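Local coordinates for protein putative NADH-flavin reductase (Lactobacillus casei ATCC 334, PDB 3H2S) that binds NADPH in a Rossmann-type fold and is probably an oxidoreductase that uses this cofactor, at residues A[7-12]-A[39-44]; A[3-8]-A[14-19]; A[32-37]-A[47-52]; A[65-70]-A[198-203]. All coordinates share one frame; numbering follows the deposited sequence.

Interaction 1: A[7-12]-A[39-44]; sequences GATGRA and DRLGAT. With NDP (NADPH dihydro-nicotinamide-adenine-dinucleotide phosphate), chain C.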
# COMPACT_ATOMS: atom_id res chain seq x y z
N GLY A 7 -7.44 9.09 13.90
CA GLY A 7 -6.77 10.29 14.39
C GLY A 7 -7.78 11.32 14.89
O GLY A 7 -7.53 12.52 14.82
N ALA A 8 -8.85 10.83 15.51
CA ALA A 8 -9.93 11.67 16.03
C ALA A 8 -9.50 12.63 17.15
O ALA A 8 -10.10 13.69 17.33
CB ALA A 8 -11.11 10.79 16.51
N THR A 9 -8.44 12.28 17.87
CA THR A 9 -7.93 13.13 18.96
C THR A 9 -6.95 14.21 18.49
O THR A 9 -6.59 15.11 19.27
CB THR A 9 -7.25 12.29 20.07
OG1 THR A 9 -6.21 11.49 19.49
CG2 THR A 9 -8.29 11.40 20.74
N GLY A 10 -6.59 14.16 17.21
CA GLY A 10 -5.65 15.12 16.63
C GLY A 10 -6.26 16.49 16.39
O GLY A 10 -7.45 16.71 16.66
N ARG A 11 -5.48 17.38 15.81
CA ARG A 11 -5.95 18.74 15.53
C ARG A 11 -7.04 18.73 14.46
O ARG A 11 -8.13 19.23 14.70
CB ARG A 11 -4.78 19.63 15.10
CG ARG A 11 -3.63 19.68 16.15
CD ARG A 11 -2.34 20.26 15.58
NE ARG A 11 -2.53 21.63 15.14
CZ ARG A 11 -2.57 22.01 13.86
NH1 ARG A 11 -2.39 21.13 12.89
NH2 ARG A 11 -2.74 23.29 13.57
N ALA A 12 -6.74 18.15 13.30
CA ALA A 12 -7.73 17.99 12.22
C ALA A 12 -8.87 17.07 12.67
O ALA A 12 -10.05 17.41 12.51
CB ALA A 12 -7.09 17.45 10.95
N ASP A 39 -11.34 14.21 27.01
CA ASP A 39 -11.10 15.65 27.14
C ASP A 39 -11.35 16.44 25.85
O ASP A 39 -11.81 17.58 25.90
CB ASP A 39 -9.70 15.92 27.68
N ARG A 40 -11.02 15.89 24.69
CA ARG A 40 -11.06 16.64 23.44
C ARG A 40 -12.36 16.45 22.66
O ARG A 40 -12.67 17.22 21.75
CB ARG A 40 -9.86 16.31 22.55
CG ARG A 40 -8.54 16.78 23.14
CD ARG A 40 -7.34 16.38 22.30
NE ARG A 40 -6.11 16.88 22.91
CZ ARG A 40 -4.88 16.67 22.43
NH1 ARG A 40 -4.71 16.01 21.29
NH2 ARG A 40 -3.83 17.14 23.08
N LEU A 41 -13.02 15.30 22.91
CA LEU A 41 -14.14 14.91 22.08
C LEU A 41 -15.43 14.97 22.89
O LEU A 41 -16.48 15.36 22.39
CB LEU A 41 -13.94 13.50 21.51
CG LEU A 41 -12.65 13.27 20.72
CD1 LEU A 41 -12.59 11.83 20.20
CD2 LEU A 41 -12.54 14.28 19.58
N GLY A 42 -15.31 14.64 24.17
CA GLY A 42 -16.46 14.63 25.06
C GLY A 42 -16.87 13.21 25.40
O GLY A 42 -16.65 12.28 24.62
N ALA A 43 -17.47 13.06 26.58
CA ALA A 43 -17.83 11.74 27.08
C ALA A 43 -18.84 11.08 26.16
O ALA A 43 -19.01 9.86 26.18
CB ALA A 43 -18.40 11.86 28.49
N THR A 44 -19.50 11.88 25.33
CA THR A 44 -20.67 11.42 24.59
C THR A 44 -20.30 10.86 23.22
O THR A 44 -21.18 10.51 22.43
CB THR A 44 -21.69 12.54 24.45
PA NDP C . -2.06 15.57 14.81
O1A NDP C . -0.51 15.60 15.01
O2A NDP C . -2.89 16.54 15.58
O5B NDP C . -2.25 13.98 15.35
C5B NDP C . -3.00 13.24 14.36
C4B NDP C . -3.57 11.91 15.00
O4B NDP C . -2.62 10.88 14.78
C3B NDP C . -3.73 11.99 16.55
O3B NDP C . -5.05 11.63 16.82
C2B NDP C . -2.71 10.90 17.06
O2B NDP C . -3.03 10.23 18.23
C1B NDP C . -2.74 9.95 15.82
N9A NDP C . -1.53 9.11 15.77
C8A NDP C . -0.22 9.61 15.56
N7A NDP C . 0.70 8.64 15.53
C5A NDP C . -0.04 7.45 15.71
C6A NDP C . 0.40 6.12 15.74
N6A NDP C . 1.74 5.86 15.63
N1A NDP C . -0.48 5.15 16.18
C2A NDP C . -1.80 5.51 16.25
N3A NDP C . -2.37 6.73 16.04
C4A NDP C . -1.43 7.72 15.85
O3 NDP C . -2.08 15.95 13.27
PN NDP C . -2.76 17.05 12.29
O1N NDP C . -4.26 17.14 12.62
O2N NDP C . -2.00 18.31 12.60
O5D NDP C . -2.65 16.59 10.73
C5D NDP C . -3.69 15.84 10.08
C4D NDP C . -3.26 15.63 8.62
O4D NDP C . -2.91 16.92 8.14
C3D NDP C . -2.05 14.69 8.35
O3D NDP C . -2.22 14.02 7.15
C2D NDP C . -0.87 15.73 8.31
O2D NDP C . 0.19 15.28 7.50
C1D NDP C . -1.63 16.88 7.56
N1N NDP C . -0.88 18.14 7.61
C2N NDP C . -0.35 18.63 6.35
C3N NDP C . 0.62 19.80 6.47
C7N NDP C . 0.69 20.55 5.15
O7N NDP C . 0.71 19.93 4.10
N7N NDP C . 0.90 21.92 5.17
C4N NDP C . 0.55 20.70 7.68
C5N NDP C . 0.26 19.98 8.97
C6N NDP C . -0.55 18.70 8.91
P2B NDP C . -2.79 10.94 19.67
O1X NDP C . -3.83 12.10 19.85
O2X NDP C . -3.23 9.88 20.75
O3X NDP C . -1.39 11.43 19.84

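Interaction 2: A[3-8]-A[14-19]; sequences IAVLGA and SAIVAE. With NDP (NADPH dihydro-nicotinamide-adenine-dinucleotide phosphate), chain C.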
# COMPACT_ATOMS: atom_id res chain seq x y z
N ILE A 3 -19.77 7.74 10.75
CA ILE A 3 -18.45 8.17 10.28
C ILE A 3 -17.41 7.72 11.30
O ILE A 3 -17.46 8.12 12.47
CB ILE A 3 -18.38 9.73 10.14
CG1 ILE A 3 -19.54 10.28 9.30
CG2 ILE A 3 -17.03 10.16 9.55
CD1 ILE A 3 -19.50 11.81 9.09
N ALA A 4 -16.48 6.88 10.87
CA ALA A 4 -15.30 6.56 11.68
C ALA A 4 -14.22 7.60 11.42
O ALA A 4 -13.90 7.88 10.26
CB ALA A 4 -14.78 5.16 11.34
N VAL A 5 -13.67 8.18 12.49
CA VAL A 5 -12.59 9.15 12.33
C VAL A 5 -11.29 8.57 12.89
O VAL A 5 -11.18 8.30 14.10
CB VAL A 5 -12.93 10.48 13.03
CG1 VAL A 5 -11.78 11.48 12.88
CG2 VAL A 5 -14.25 11.04 12.49
N LEU A 6 -10.32 8.35 12.01
CA LEU A 6 -9.00 7.91 12.44
C LEU A 6 -8.16 9.14 12.78
O LEU A 6 -8.23 10.15 12.09
CB LEU A 6 -8.31 7.12 11.33
CG LEU A 6 -8.61 5.63 11.10
CD1 LEU A 6 -10.03 5.20 11.39
CD2 LEU A 6 -8.16 5.21 9.69
N GLY A 7 -7.44 9.09 13.90
CA GLY A 7 -6.77 10.29 14.39
C GLY A 7 -7.78 11.32 14.89
O GLY A 7 -7.53 12.52 14.82
N ALA A 8 -8.85 10.83 15.51
CA ALA A 8 -9.93 11.67 16.03
C ALA A 8 -9.50 12.63 17.15
O ALA A 8 -10.10 13.69 17.33
CB ALA A 8 -11.11 10.79 16.51
N SER A 14 -10.15 16.20 15.68
CA SER A 14 -11.09 16.66 16.67
C SER A 14 -12.06 17.69 16.07
O SER A 14 -13.24 17.72 16.42
CB SER A 14 -10.36 17.24 17.88
OG SER A 14 -9.60 18.37 17.50
N ALA A 15 -11.56 18.45 15.10
CA ALA A 15 -12.39 19.43 14.39
C ALA A 15 -13.41 18.70 13.51
O ALA A 15 -14.57 19.12 13.41
CB ALA A 15 -11.51 20.32 13.54
N ILE A 16 -12.96 17.62 12.87
CA ILE A 16 -13.84 16.77 12.06
C ILE A 16 -14.94 16.12 12.90
O ILE A 16 -16.11 16.09 12.50
CB ILE A 16 -13.04 15.67 11.33
CG1 ILE A 16 -12.09 16.32 10.30
CG2 ILE A 16 -13.98 14.67 10.68
CD1 ILE A 16 -10.84 15.48 9.98
N VAL A 17 -14.57 15.63 14.08
CA VAL A 17 -15.56 15.03 14.98
C VAL A 17 -16.63 16.04 15.36
O VAL A 17 -17.83 15.77 15.24
CB VAL A 17 -14.91 14.44 16.26
CG1 VAL A 17 -15.99 14.07 17.30
CG2 VAL A 17 -14.08 13.21 15.91
N ALA A 18 -16.21 17.27 15.67
CA ALA A 18 -17.14 18.33 16.05
C ALA A 18 -18.07 18.71 14.90
O ALA A 18 -19.29 18.83 15.09
CB ALA A 18 -16.37 19.56 16.55
N GLU A 19 -17.51 18.86 13.71
CA GLU A 19 -18.31 19.25 12.55
C GLU A 19 -19.28 18.12 12.20
O GLU A 19 -20.42 18.38 11.83
CB GLU A 19 -17.41 19.56 11.35
CG GLU A 19 -18.19 20.00 10.09
CD GLU A 19 -18.96 21.31 10.31
OE1 GLU A 19 -18.63 22.05 11.26
OE2 GLU A 19 -19.92 21.59 9.53
PA NDP C . -2.06 15.57 14.81
O1A NDP C . -0.51 15.60 15.01
O2A NDP C . -2.89 16.54 15.58
O5B NDP C . -2.25 13.98 15.35
C5B NDP C . -3.00 13.24 14.36
C4B NDP C . -3.57 11.91 15.00
O4B NDP C . -2.62 10.88 14.78
C3B NDP C . -3.73 11.99 16.55
O3B NDP C . -5.05 11.63 16.82
C2B NDP C . -2.71 10.90 17.06
O2B NDP C . -3.03 10.23 18.23
C1B NDP C . -2.74 9.95 15.82
N9A NDP C . -1.53 9.11 15.77
C8A NDP C . -0.22 9.61 15.56
N7A NDP C . 0.70 8.64 15.53
C5A NDP C . -0.04 7.45 15.71
C6A NDP C . 0.40 6.12 15.74
N6A NDP C . 1.74 5.86 15.63
N1A NDP C . -0.48 5.15 16.18
C2A NDP C . -1.80 5.51 16.25
N3A NDP C . -2.37 6.73 16.04
C4A NDP C . -1.43 7.72 15.85
O3 NDP C . -2.08 15.95 13.27
PN NDP C . -2.76 17.05 12.29
O1N NDP C . -4.26 17.14 12.62
O2N NDP C . -2.00 18.31 12.60
O5D NDP C . -2.65 16.59 10.73
C5D NDP C . -3.69 15.84 10.08
C4D NDP C . -3.26 15.63 8.62
O4D NDP C . -2.91 16.92 8.14
C3D NDP C . -2.05 14.69 8.35
O3D NDP C . -2.22 14.02 7.15
C2D NDP C . -0.87 15.73 8.31
O2D NDP C . 0.19 15.28 7.50
C1D NDP C . -1.63 16.88 7.56
N1N NDP C . -0.88 18.14 7.61
C2N NDP C . -0.35 18.63 6.35
C3N NDP C . 0.62 19.80 6.47
C7N NDP C . 0.69 20.55 5.15
O7N NDP C . 0.71 19.93 4.10
N7N NDP C . 0.90 21.92 5.17
C4N NDP C . 0.55 20.70 7.68
C5N NDP C . 0.26 19.98 8.97
C6N NDP C . -0.55 18.70 8.91
P2B NDP C . -2.79 10.94 19.67
O1X NDP C . -3.83 12.10 19.85
O2X NDP C . -3.23 9.88 20.75
O3X NDP C . -1.39 11.43 19.84

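Interaction 3: A[32-37]-A[47-52]; sequences RDPQKA and TLVKEP. With NDP (NADPH dihydro-nicotinamide-adenine-dinucleotide phosphate), chain C.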
# COMPACT_ATOMS: atom_id res chain seq x y z
N ARG A 32 -6.12 5.99 20.56
CA ARG A 32 -5.23 5.19 21.39
C ARG A 32 -5.23 5.72 22.82
O ARG A 32 -4.81 5.03 23.74
CB ARG A 32 -3.83 5.17 20.82
CG ARG A 32 -3.25 6.55 20.57
CD ARG A 32 -1.82 6.45 20.06
NE ARG A 32 -1.26 7.78 19.83
CZ ARG A 32 -0.04 8.00 19.37
NH1 ARG A 32 0.78 6.98 19.13
NH2 ARG A 32 0.37 9.25 19.20
N ASP A 33 -5.77 6.92 23.01
CA ASP A 33 -5.68 7.64 24.28
C ASP A 33 -7.07 8.02 24.78
O ASP A 33 -7.58 9.10 24.45
CB ASP A 33 -4.83 8.91 24.08
CG ASP A 33 -4.57 9.66 25.38
OD1 ASP A 33 -5.39 9.54 26.32
OD2 ASP A 33 -3.56 10.40 25.44
N PRO A 34 -7.70 7.13 25.55
CA PRO A 34 -9.04 7.35 26.11
C PRO A 34 -9.20 8.68 26.86
O PRO A 34 -10.22 9.35 26.71
CB PRO A 34 -9.23 6.17 27.07
CG PRO A 34 -8.34 5.11 26.54
CD PRO A 34 -7.16 5.81 25.91
N GLN A 35 -8.20 9.05 27.66
CA GLN A 35 -8.24 10.33 28.36
C GLN A 35 -8.28 11.52 27.39
O GLN A 35 -9.14 12.41 27.51
CB GLN A 35 -7.05 10.46 29.32
N LYS A 36 -7.40 11.50 26.40
CA LYS A 36 -7.40 12.52 25.35
C LYS A 36 -8.77 12.57 24.69
O LYS A 36 -9.28 13.65 24.38
CB LYS A 36 -6.32 12.23 24.31
CG LYS A 36 -5.58 13.48 23.80
CD LYS A 36 -4.47 13.11 22.82
CE LYS A 36 -3.17 12.74 23.54
NZ LYS A 36 -2.50 11.54 22.93
N ALA A 37 -9.38 11.40 24.51
CA ALA A 37 -10.67 11.29 23.83
C ALA A 37 -11.78 11.89 24.69
O ALA A 37 -12.57 12.72 24.21
CB ALA A 37 -10.98 9.85 23.50
N THR A 47 -16.29 5.49 21.02
CA THR A 47 -14.84 5.35 20.94
C THR A 47 -14.51 3.91 20.52
O THR A 47 -15.22 2.97 20.91
CB THR A 47 -14.24 5.71 22.33
OG1 THR A 47 -13.55 6.96 22.26
CG2 THR A 47 -13.38 4.64 22.87
N LEU A 48 -13.54 3.75 19.64
CA LEU A 48 -12.89 2.44 19.47
C LEU A 48 -11.39 2.55 19.74
O LEU A 48 -10.68 3.29 19.05
CB LEU A 48 -13.13 1.91 18.06
CG LEU A 48 -12.34 0.65 17.70
CD1 LEU A 48 -12.81 -0.56 18.54
CD2 LEU A 48 -12.48 0.38 16.20
N VAL A 49 -10.93 1.92 20.82
CA VAL A 49 -9.53 2.01 21.23
C VAL A 49 -8.75 0.88 20.60
O VAL A 49 -8.78 -0.26 21.08
CB VAL A 49 -9.35 1.96 22.78
CG1 VAL A 49 -7.87 2.10 23.15
CG2 VAL A 49 -10.16 3.06 23.45
N LYS A 50 -8.11 1.18 19.47
CA LYS A 50 -7.46 0.17 18.67
C LYS A 50 -6.40 0.82 17.80
O LYS A 50 -6.58 1.95 17.32
CB LYS A 50 -8.48 -0.56 17.80
CG LYS A 50 -7.93 -1.78 17.09
CD LYS A 50 -9.00 -2.43 16.22
CE LYS A 50 -9.66 -3.55 16.94
NZ LYS A 50 -10.08 -4.64 16.00
N GLU A 51 -5.28 0.14 17.63
CA GLU A 51 -4.26 0.56 16.66
C GLU A 51 -4.85 0.58 15.25
O GLU A 51 -5.51 -0.37 14.82
CB GLU A 51 -3.07 -0.40 16.72
CG GLU A 51 -2.34 -0.39 18.04
CD GLU A 51 -1.24 -1.44 18.11
OE1 GLU A 51 -1.18 -2.30 17.20
OE2 GLU A 51 -0.44 -1.40 19.06
N PRO A 52 -4.65 1.68 14.52
CA PRO A 52 -5.24 1.77 13.18
C PRO A 52 -4.83 0.61 12.29
O PRO A 52 -5.65 0.12 11.52
CB PRO A 52 -4.69 3.09 12.64
CG PRO A 52 -4.48 3.92 13.86
CD PRO A 52 -4.08 2.96 14.96
PA NDP C . -2.06 15.57 14.81
O1A NDP C . -0.51 15.60 15.01
O2A NDP C . -2.89 16.54 15.58
O5B NDP C . -2.25 13.98 15.35
C5B NDP C . -3.00 13.24 14.36
C4B NDP C . -3.57 11.91 15.00
O4B NDP C . -2.62 10.88 14.78
C3B NDP C . -3.73 11.99 16.55
O3B NDP C . -5.05 11.63 16.82
C2B NDP C . -2.71 10.90 17.06
O2B NDP C . -3.03 10.23 18.23
C1B NDP C . -2.74 9.95 15.82
N9A NDP C . -1.53 9.11 15.77
C8A NDP C . -0.22 9.61 15.56
N7A NDP C . 0.70 8.64 15.53
C5A NDP C . -0.04 7.45 15.71
C6A NDP C . 0.40 6.12 15.74
N6A NDP C . 1.74 5.86 15.63
N1A NDP C . -0.48 5.15 16.18
C2A NDP C . -1.80 5.51 16.25
N3A NDP C . -2.37 6.73 16.04
C4A NDP C . -1.43 7.72 15.85
O3 NDP C . -2.08 15.95 13.27
PN NDP C . -2.76 17.05 12.29
O1N NDP C . -4.26 17.14 12.62
O2N NDP C . -2.00 18.31 12.60
O5D NDP C . -2.65 16.59 10.73
C5D NDP C . -3.69 15.84 10.08
C4D NDP C . -3.26 15.63 8.62
O4D NDP C . -2.91 16.92 8.14
C3D NDP C . -2.05 14.69 8.35
O3D NDP C . -2.22 14.02 7.15
C2D NDP C . -0.87 15.73 8.31
O2D NDP C . 0.19 15.28 7.50
C1D NDP C . -1.63 16.88 7.56
N1N NDP C . -0.88 18.14 7.61
C2N NDP C . -0.35 18.63 6.35
C3N NDP C . 0.62 19.80 6.47
C7N NDP C . 0.69 20.55 5.15
O7N NDP C . 0.71 19.93 4.10
N7N NDP C . 0.90 21.92 5.17
C4N NDP C . 0.55 20.70 7.68
C5N NDP C . 0.26 19.98 8.97
C6N NDP C . -0.55 18.70 8.91
P2B NDP C . -2.79 10.94 19.67
O1X NDP C . -3.83 12.10 19.85
O2X NDP C . -3.23 9.88 20.75
O3X NDP C . -1.39 11.43 19.84

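Interaction 4: A[65-70]-A[198-203]; sequences AVVDAL and DQLEHP. With NDP (NADPH dihydro-nicotinamide-adenine-dinucleotide phosphate), chain C.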
# COMPACT_ATOMS: atom_id res chain seq x y z
N ALA A 65 -18.78 6.04 6.20
CA ALA A 65 -17.60 6.79 5.79
C ALA A 65 -16.48 6.68 6.82
O ALA A 65 -16.72 6.51 8.03
CB ALA A 65 -17.93 8.25 5.58
N VAL A 66 -15.26 6.86 6.34
CA VAL A 66 -14.07 6.89 7.17
C VAL A 66 -13.24 8.12 6.81
O VAL A 66 -13.08 8.44 5.63
CB VAL A 66 -13.20 5.62 6.94
CG1 VAL A 66 -11.95 5.68 7.83
CG2 VAL A 66 -14.01 4.37 7.26
N VAL A 67 -12.72 8.80 7.82
CA VAL A 67 -11.81 9.90 7.57
C VAL A 67 -10.45 9.60 8.16
O VAL A 67 -10.34 9.25 9.34
CB VAL A 67 -12.35 11.24 8.13
CG1 VAL A 67 -11.34 12.38 7.84
CG2 VAL A 67 -13.72 11.54 7.52
N ASP A 68 -9.41 9.68 7.33
CA ASP A 68 -8.03 9.47 7.79
C ASP A 68 -7.38 10.80 8.18
O ASP A 68 -6.95 11.57 7.31
CB ASP A 68 -7.21 8.72 6.71
CG ASP A 68 -5.75 8.50 7.11
OD1 ASP A 68 -5.29 9.08 8.12
OD2 ASP A 68 -5.05 7.75 6.38
N ALA A 69 -7.40 11.12 9.47
CA ALA A 69 -6.75 12.33 9.97
C ALA A 69 -5.53 12.01 10.82
O ALA A 69 -5.18 12.77 11.72
CB ALA A 69 -7.76 13.18 10.78
N LEU A 70 -4.93 10.85 10.58
CA LEU A 70 -3.73 10.44 11.31
C LEU A 70 -2.52 11.22 10.81
O LEU A 70 -2.46 11.60 9.63
CB LEU A 70 -3.47 8.94 11.13
CG LEU A 70 -4.49 7.99 11.75
CD1 LEU A 70 -4.47 6.63 11.02
CD2 LEU A 70 -4.28 7.83 13.25
N ASP A 198 -18.39 18.43 3.81
CA ASP A 198 -19.04 18.79 2.55
C ASP A 198 -18.93 17.64 1.56
O ASP A 198 -19.89 17.32 0.87
CB ASP A 198 -18.44 20.06 1.95
CG ASP A 198 -19.02 21.32 2.57
OD1 ASP A 198 -19.95 21.22 3.40
OD2 ASP A 198 -18.56 22.42 2.21
N GLN A 199 -17.73 17.08 1.43
CA GLN A 199 -17.51 15.96 0.51
C GLN A 199 -18.28 14.72 0.95
O GLN A 199 -18.81 13.99 0.13
CB GLN A 199 -16.02 15.65 0.39
CG GLN A 199 -15.25 16.65 -0.45
CD GLN A 199 -15.69 16.66 -1.90
OE1 GLN A 199 -16.08 15.63 -2.45
NE2 GLN A 199 -15.72 17.83 -2.50
N LEU A 200 -18.28 14.43 2.25
CA LEU A 200 -19.02 13.27 2.77
C LEU A 200 -20.51 13.38 2.44
O LEU A 200 -21.15 12.39 2.07
CB LEU A 200 -18.81 13.15 4.27
CG LEU A 200 -17.89 12.06 4.81
CD1 LEU A 200 -16.91 11.54 3.77
CD2 LEU A 200 -17.21 12.46 6.11
N GLU A 201 -21.07 14.58 2.58
CA GLU A 201 -22.50 14.78 2.38
C GLU A 201 -22.85 14.90 0.90
O GLU A 201 -23.89 14.42 0.47
CB GLU A 201 -23.03 15.98 3.16
CG GLU A 201 -23.04 15.76 4.67
CD GLU A 201 -23.70 16.90 5.44
OE1 GLU A 201 -23.57 18.07 5.00
OE2 GLU A 201 -24.39 16.62 6.45
N HIS A 202 -21.92 15.46 0.12
CA HIS A 202 -22.12 15.61 -1.32
C HIS A 202 -20.81 15.35 -2.06
O HIS A 202 -20.05 16.29 -2.33
CB HIS A 202 -22.60 17.03 -1.65
CG HIS A 202 -24.05 17.26 -1.37
ND1 HIS A 202 -24.84 18.05 -2.18
CD2 HIS A 202 -24.82 16.92 -0.30
CE1 HIS A 202 -26.05 18.14 -1.65
NE2 HIS A 202 -26.07 17.45 -0.52
N PRO A 203 -20.45 14.07 -2.25
CA PRO A 203 -19.14 13.77 -2.81
C PRO A 203 -19.02 14.27 -4.24
O PRO A 203 -19.88 13.98 -5.07
CB PRO A 203 -19.05 12.23 -2.77
CG PRO A 203 -20.23 11.75 -2.03
CD PRO A 203 -21.23 12.86 -1.93
PA NDP C . -2.06 15.57 14.81
O1A NDP C . -0.51 15.60 15.01
O2A NDP C . -2.89 16.54 15.58
O5B NDP C . -2.25 13.98 15.35
C5B NDP C . -3.00 13.24 14.36
C4B NDP C . -3.57 11.91 15.00
O4B NDP C . -2.62 10.88 14.78
C3B NDP C . -3.73 11.99 16.55
O3B NDP C . -5.05 11.63 16.82
C2B NDP C . -2.71 10.90 17.06
O2B NDP C . -3.03 10.23 18.23
C1B NDP C . -2.74 9.95 15.82
N9A NDP C . -1.53 9.11 15.77
C8A NDP C . -0.22 9.61 15.56
N7A NDP C . 0.70 8.64 15.53
C5A NDP C . -0.04 7.45 15.71
C6A NDP C . 0.40 6.12 15.74
N6A NDP C . 1.74 5.86 15.63
N1A NDP C . -0.48 5.15 16.18
C2A NDP C . -1.80 5.51 16.25
N3A NDP C . -2.37 6.73 16.04
C4A NDP C . -1.43 7.72 15.85
O3 NDP C . -2.08 15.95 13.27
PN NDP C . -2.76 17.05 12.29
O1N NDP C . -4.26 17.14 12.62
O2N NDP C . -2.00 18.31 12.60
O5D NDP C . -2.65 16.59 10.73
C5D NDP C . -3.69 15.84 10.08
C4D NDP C . -3.26 15.63 8.62
O4D NDP C . -2.91 16.92 8.14
C3D NDP C . -2.05 14.69 8.35
O3D NDP C . -2.22 14.02 7.15
C2D NDP C . -0.87 15.73 8.31
O2D NDP C . 0.19 15.28 7.50
C1D NDP C . -1.63 16.88 7.56
N1N NDP C . -0.88 18.14 7.61
C2N NDP C . -0.35 18.63 6.35
C3N NDP C . 0.62 19.80 6.47
C7N NDP C . 0.69 20.55 5.15
O7N NDP C . 0.71 19.93 4.10
N7N NDP C . 0.90 21.92 5.17
C4N NDP C . 0.55 20.70 7.68
C5N NDP C . 0.26 19.98 8.97
C6N NDP C . -0.55 18.70 8.91
P2B NDP C . -2.79 10.94 19.67
O1X NDP C . -3.83 12.10 19.85
O2X NDP C . -3.23 9.88 20.75
O3X NDP C . -1.39 11.43 19.84

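Interaction 1: A[7-12]-A[39-44]
Thr-9 and Arg-40 bring the two backbones nearest, CA to CA 6.5 Å, where the glycine-rich loop of the Rossmann fold, a type I turn from Gly-7 to Gly-10, passes the C-terminal end of helix 34-40. The arm of Arg-40, extended from CG to NE, reaches out to the loop, and its NH1 gives a hydrogen bond of 2.9 Å to Thr-9 O, which lies at the edge of the guanidinium plane while the donor stands 32° off the carbonyl plane. Leu-41 closes the apolar side: CD1 lies 4.1 Å from Ala-8 CB, and CD2 packs on the Ala-8 carbonyl oxygen. Gly-10, which ends the turn, is the N-cap of helix 11-22, and a CB there would clash with C5B of the adenosine ribose. The helix start grips the pyrophosphate through Arg-11 N to O2A, 2.7 Å. Arg-11 bends at chi3 (61°), which turns NH1 back to O2N at 2.9 Å, while NH2 holds the carbonyl of Phe-162. With an alanine here the Arg-11 N bond could stay, but O2N would probably lose this positive partner and the Phe-162 carbonyl its donor. One residue on, Ala-12 N meets O1N at 2.8 Å with an N-H...O angle of 170°.

Interaction 2: A[3-8]-A[14-19]
This contact is the first strand-to-helix packing of the Rossmann beta-alpha-beta unit, in which strand 2-6 turns through the cofactor loop into helix 11-22. Val-17 has the largest share on the helix side: its CG2 touches Ala-8 CB at 3.9 Å and Val-5 CG2 at 4.1 Å, bridging the end of the strand and the loop. Val-5 offers the same methyl to Ile-16 CG2, also at 4.1 Å, and the branched side chains meet at a slant. Val-5 stands with CG1 anti to the backbone N (chi1 179°), which turns CG2 to face both helix residues. The backbones come nearest at Ser-14 and Ala-8, CA to CA 5.2 Å, and Ser-14 CB lies 3.6 Å from Ala-8 O; the serine hydroxyl turns back to the helix start and is bonded to Gly-10 O. Gly-7 has positive phi and sets its CA 3.3 Å from the cofactor's O3B. Around this core, Ile-16 also packs on Val-67 of strand 65-68 and Ile-196 of helix 189-201, while Val-17 leans on Val-27 of strand 26-31.

Interaction 3: A[32-37]-A[47-52]
Pro-34 and Val-49 touch where helix 34-40 begins beside strand 46-49: ring carbon CG of the proline lies 4.1 Å from CG2 of the valine, the two side chains crossing at about a right angle. One turn on, Ala-37 CB rests at the same separation from Thr-47 OG1. On the cofactor side, the 2'-phosphate of NADPH is held by Arg-32 and Lys-36. Arg-32, extended from CG to NE, sets the phosphorus at the edge of its guanidinium, giving hydrogen bonds from NE to O2X (3.0 Å) and from NH2 to O3X (2.9 Å), the latter essentially straight at 180°. One face of the same group lies over the adenine, with C5A 3.5 Å above its plane and offset toward the rim; Pro-52 meets the adenine at C2A. Lys-36 adds a weak bond from NZ to O2X. Behind this shell, Asp-33 has CG anti to its own N (chi1 -175°), which lets OD2 form a salt bridge to Lys-36 NZ at 3.0 Å, while OD1 of this N-cap residue takes Lys-36 N at 2.8 Å from above the carboxylate plane. A methionine in place of Lys-36 would probably leave Asp-33 OD2 without its positive mate and the phosphate with less charge compensation. Such a basic cluster after the second strand of a Rossmann fold is characteristic of NADPH recognition, since NADH lacks the 2'-phosphate.

Interaction 4: A[65-70]-A[198-203]
Leu-200 of helix 189-201 meets Ala-65 and Val-67 of strand 65-68, and the contact across the two segments is wholly apolar. The CB of Ala-65 sits 3.9 Å from both CG and CD1 of the leucine, while the other branch, CD2, comes within the same 3.9 Å of Val-67 CG2. The leucine thus straddles two alternate residues of one strand face, slanting across the valine; Val-67 has CG1 anti to its N (chi1 180°), which turns CG2 to the leucine. The same side chain also packs on Ile-3 of strand 2-6 and Val-101 of strand 99-103, so it spans three neighbouring strands. Just past the strand, Asp-68 OD1 accepts a hydrogen bond from Leu-70 N at 3.1 Å, nearly along the C-O axis, forming an Asx turn. Cofactor packing follows, with Leu-70 CD2 3.6 Å from adenine N3A and Leu-70 O 3.4 Å from C3D of the nicotinamide ribose. A helix layered on the central, mostly parallel sheet, with the strand's C-terminal end turned to the dinucleotide, is the plan of a Rossmann fold.

Interactions 2 and 4 are buried packing on the central sheet, made mainly by aliphatic side chains; their strands 2-6 and 65-68 are neighbours, probably joined by Leu-6 N to Val-67 O. Interaction 1 is mostly buried too, but adds an arginine-to-carbonyl bond. It shares Gly-7, Ala-8 and helix 11-22 with interaction 2, and helix 34-40 with interaction 3. Interaction 3 is the surface member, thin in apolar contact, its charges gathered in 32-37 and turned to the cofactor. All four touch NADPH: interaction 1 at its phosphates and adenosine ribose, 2 at that ribose, 3 at 2'-phosphate and adenine, 4 at adenine and both riboses.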